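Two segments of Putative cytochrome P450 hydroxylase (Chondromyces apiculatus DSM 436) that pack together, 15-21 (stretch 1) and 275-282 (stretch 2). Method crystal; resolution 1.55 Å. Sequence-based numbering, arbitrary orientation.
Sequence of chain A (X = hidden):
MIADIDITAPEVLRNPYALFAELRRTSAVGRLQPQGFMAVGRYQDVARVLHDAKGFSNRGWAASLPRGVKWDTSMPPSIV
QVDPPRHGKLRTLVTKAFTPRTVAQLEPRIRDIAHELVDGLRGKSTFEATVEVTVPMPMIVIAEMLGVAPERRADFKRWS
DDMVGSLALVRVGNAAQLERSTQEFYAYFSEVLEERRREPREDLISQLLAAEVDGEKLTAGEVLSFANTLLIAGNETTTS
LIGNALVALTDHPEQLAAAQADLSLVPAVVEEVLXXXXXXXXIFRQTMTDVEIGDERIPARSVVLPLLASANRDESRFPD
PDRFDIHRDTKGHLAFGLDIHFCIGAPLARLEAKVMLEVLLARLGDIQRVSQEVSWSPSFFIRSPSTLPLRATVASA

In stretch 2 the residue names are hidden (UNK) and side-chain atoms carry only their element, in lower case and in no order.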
# COMPACT_ATOMS: atom_id res chain seq x y z
N ASN A 15 16.44 -4.48 8.65
CA ASN A 15 15.73 -4.17 9.82
C ASN A 15 15.75 -2.67 10.02
O ASN A 15 16.52 -2.12 10.79
CB ASN A 15 16.26 -4.89 11.07
CG ASN A 15 15.57 -4.44 12.33
OD1 ASN A 15 14.44 -3.95 12.28
ND2 ASN A 15 16.27 -4.48 13.45
N PRO A 16 14.81 -1.94 9.39
CA PRO A 16 14.76 -0.49 9.51
C PRO A 16 14.37 -0.01 10.92
O PRO A 16 14.61 1.14 11.27
CB PRO A 16 13.71 -0.10 8.45
CG PRO A 16 12.81 -1.31 8.39
CD PRO A 16 13.75 -2.49 8.55
N TYR A 17 13.80 -0.90 11.74
CA TYR A 17 13.30 -0.52 13.03
C TYR A 17 14.41 -0.19 14.02
O TYR A 17 14.17 0.53 15.02
CB TYR A 17 12.36 -1.60 13.56
CG TYR A 17 11.28 -1.90 12.57
CD1 TYR A 17 10.25 -0.99 12.40
CD2 TYR A 17 11.34 -3.00 11.73
CE1 TYR A 17 9.28 -1.19 11.44
CE2 TYR A 17 10.36 -3.23 10.78
CZ TYR A 17 9.35 -2.30 10.62
OH TYR A 17 8.34 -2.48 9.72
N ALA A 18 15.62 -0.68 13.73
CA ALA A 18 16.77 -0.33 14.56
C ALA A 18 17.15 1.15 14.34
O ALA A 18 17.28 1.94 15.31
CB ALA A 18 17.90 -1.29 14.25
N LEU A 19 17.25 1.54 13.06
CA LEU A 19 17.41 2.93 12.70
C LEU A 19 16.29 3.77 13.32
O LEU A 19 16.56 4.84 13.86
CB LEU A 19 17.44 3.08 11.18
CG LEU A 19 17.26 4.50 10.66
CD1 LEU A 19 18.48 5.36 10.94
CD2 LEU A 19 16.95 4.50 9.17
N PHE A 20 15.03 3.33 13.17
CA PHE A 20 13.91 4.15 13.59
C PHE A 20 13.99 4.42 15.10
O PHE A 20 13.72 5.49 15.56
CB PHE A 20 12.56 3.55 13.19
CG PHE A 20 12.35 3.37 11.70
CD1 PHE A 20 13.01 4.16 10.75
CD2 PHE A 20 11.44 2.44 11.24
CE1 PHE A 20 12.76 4.01 9.40
CE2 PHE A 20 11.20 2.28 9.89
CZ PHE A 20 11.84 3.08 8.97
N ALA A 21 14.31 3.38 15.88
CA ALA A 21 14.38 3.53 17.30
C ALA A 21 15.51 4.49 17.68
O ALA A 21 15.32 5.27 18.57
CB ALA A 21 14.61 2.19 17.93
N UNK A 275 0.51 -2.56 11.73
CA UNK A 275 1.29 -1.79 12.68
C UNK A 275 2.73 -2.25 12.69
O UNK A 275 3.66 -1.42 12.68
c UNK A 275 0.70 -1.88 14.09
c UNK A 275 1.48 -1.05 15.10
n UNK A 275 3.73 -4.24 17.37
c UNK A 275 1.39 -1.57 16.51
n UNK A 275 2.06 -2.84 16.65
c UNK A 275 3.28 -3.01 17.09
n UNK A 275 4.05 -1.94 17.23
N UNK A 276 2.92 -3.57 12.79
CA UNK A 276 4.23 -4.17 13.04
C UNK A 276 5.16 -4.09 11.82
O UNK A 276 6.37 -3.87 11.98
c UNK A 276 5.72 -7.43 13.05
c UNK A 276 6.85 -8.16 13.37
o UNK A 276 8.66 -8.58 14.82
c UNK A 276 5.97 -6.11 15.01
c UNK A 276 7.56 -7.83 14.50
c UNK A 276 4.03 -5.62 13.48
c UNK A 276 5.28 -6.38 13.84
c UNK A 276 7.12 -6.81 15.32
N UNK A 277 4.62 -4.37 10.62
CA UNK A 277 5.45 -4.36 9.40
C UNK A 277 4.69 -3.57 8.33
O UNK A 277 4.16 -4.13 7.37
o UNK A 277 9.06 -6.97 9.82
c UNK A 277 8.20 -6.21 9.38
c UNK A 277 6.76 -6.53 9.68
o UNK A 277 8.45 -5.18 8.74
c UNK A 277 5.75 -5.77 8.89
N UNK A 278 4.58 -2.26 8.58
CA UNK A 278 3.77 -1.37 7.81
C UNK A 278 4.18 -1.39 6.34
O UNK A 278 5.33 -1.13 6.00
o UNK A 278 3.46 0.10 9.71
c UNK A 278 3.83 0.03 8.32
N UNK A 279 3.30 -1.76 5.41
CA UNK A 279 3.65 -1.83 4.00
C UNK A 279 4.27 -0.52 3.49
O UNK A 279 5.30 -0.58 2.86
c UNK A 279 2.35 -2.17 3.31
c UNK A 279 1.63 -3.02 4.31
c UNK A 279 1.99 -2.41 5.64
N UNK A 280 3.55 0.60 3.69
CA UNK A 280 4.08 1.88 3.34
C UNK A 280 4.89 2.38 4.55
O UNK A 280 4.30 2.77 5.57
c UNK A 280 2.98 2.81 2.97
N UNK A 281 6.23 2.31 4.44
CA UNK A 281 7.04 2.62 5.61
C UNK A 281 7.08 4.12 5.88
O UNK A 281 7.25 4.57 7.00
n UNK A 281 9.89 0.31 7.27
c UNK A 281 8.77 -0.07 6.73
c UNK A 281 8.45 2.08 5.42
c UNK A 281 8.49 0.55 5.39
o UNK A 281 7.95 -0.81 7.31
N UNK A 282 6.99 4.89 4.79
CA UNK A 282 6.92 6.29 4.86
C UNK A 282 6.16 6.83 3.67
O UNK A 282 5.89 6.08 2.73
s UNK A 282 9.29 6.69 3.46
c UNK A 282 8.30 6.92 4.94
O HOH W 1 5.94 -1.11 10.90

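Position 275 carries seven side-chain atoms: three carbons in a row, a nitrogen, then a carbon bearing two more nitrogens. This planar guanidinium end identifies R275. Its closest side-chain approach to stretch 1 is R275 NH1 to Y17 CE1, 7.8 Å.

Position 276 has one carbon leading to a six-carbon ring that bears a single oxygen, hence Y276. Its CA-to-CB bond points away from stretch 1, so its approach is made by the backbone: Y276 O lies 3.3 Å from Y17 OH.

At 277 there are three carbons, the third carrying two oxygens. One of the two carboxylate oxygens at 277 lies 2.9 Å from Y17 OH, near the plane of that ring and at its edge. The chain of three carbons ending in a carboxylate gives E277, and the near oxygen is OE2. The CA-to-CB bond runs sideways, but chi1 and chi2, both m, bring the end of the side chain nearer.

Position 278 shows one carbon and one oxygen, which is S278. S278 CB stays 5.3 Å from Y17 OH, while the backbone N donates to water 1 (S278 N to water O, 2.9 Å).

Three carbons at 279 close a ring onto the backbone nitrogen, so this is P279; it points away and makes no contact. A single carbon at 280 makes A280, also without contact.

Position 281 has three carbons, the third bearing one oxygen and one nitrogen. Its CA-to-CB bond points toward stretch 1, and the end of the side chain reaches P16, Y17 and F20. This terminal amide, two carbons beyond CB, reads as Q281. The amide is probably turned over in the model, so its oxygen and nitrogen assignments carry no weight here.

Position 282 has one carbon and one sulfur, giving C282; C282 CB remains 6.6 Å from F20 CZ.

The contact centres on the buried Y17, which loses 79 Å² to stretch 2, with Q281 contributing 64 Å² from the other side of a 217 Å² total. N15 caps the helix start, N15 OD1 accepting from Y17 N at 3.2 Å, and the m rotamer of Y17 (chi1 -54°) carries the hydroxyl across. There Y17 OH is within hydrogen-bonding distance of E277 OE2, although its proton has another acceptor within reach. The hydroxyl also accepts from water 1 (Y17 OH to water O, 3.0 Å), which donates to R275 O as well (water O to R275 O, 2.9 Å). One water thus ties the phenol to the backbone where the helix of stretch 2 ends, while P16, just before Y17, and F20, about one helical turn after it, pack on Q281.

Stretch 2, residues 275-282: RYESPAQC
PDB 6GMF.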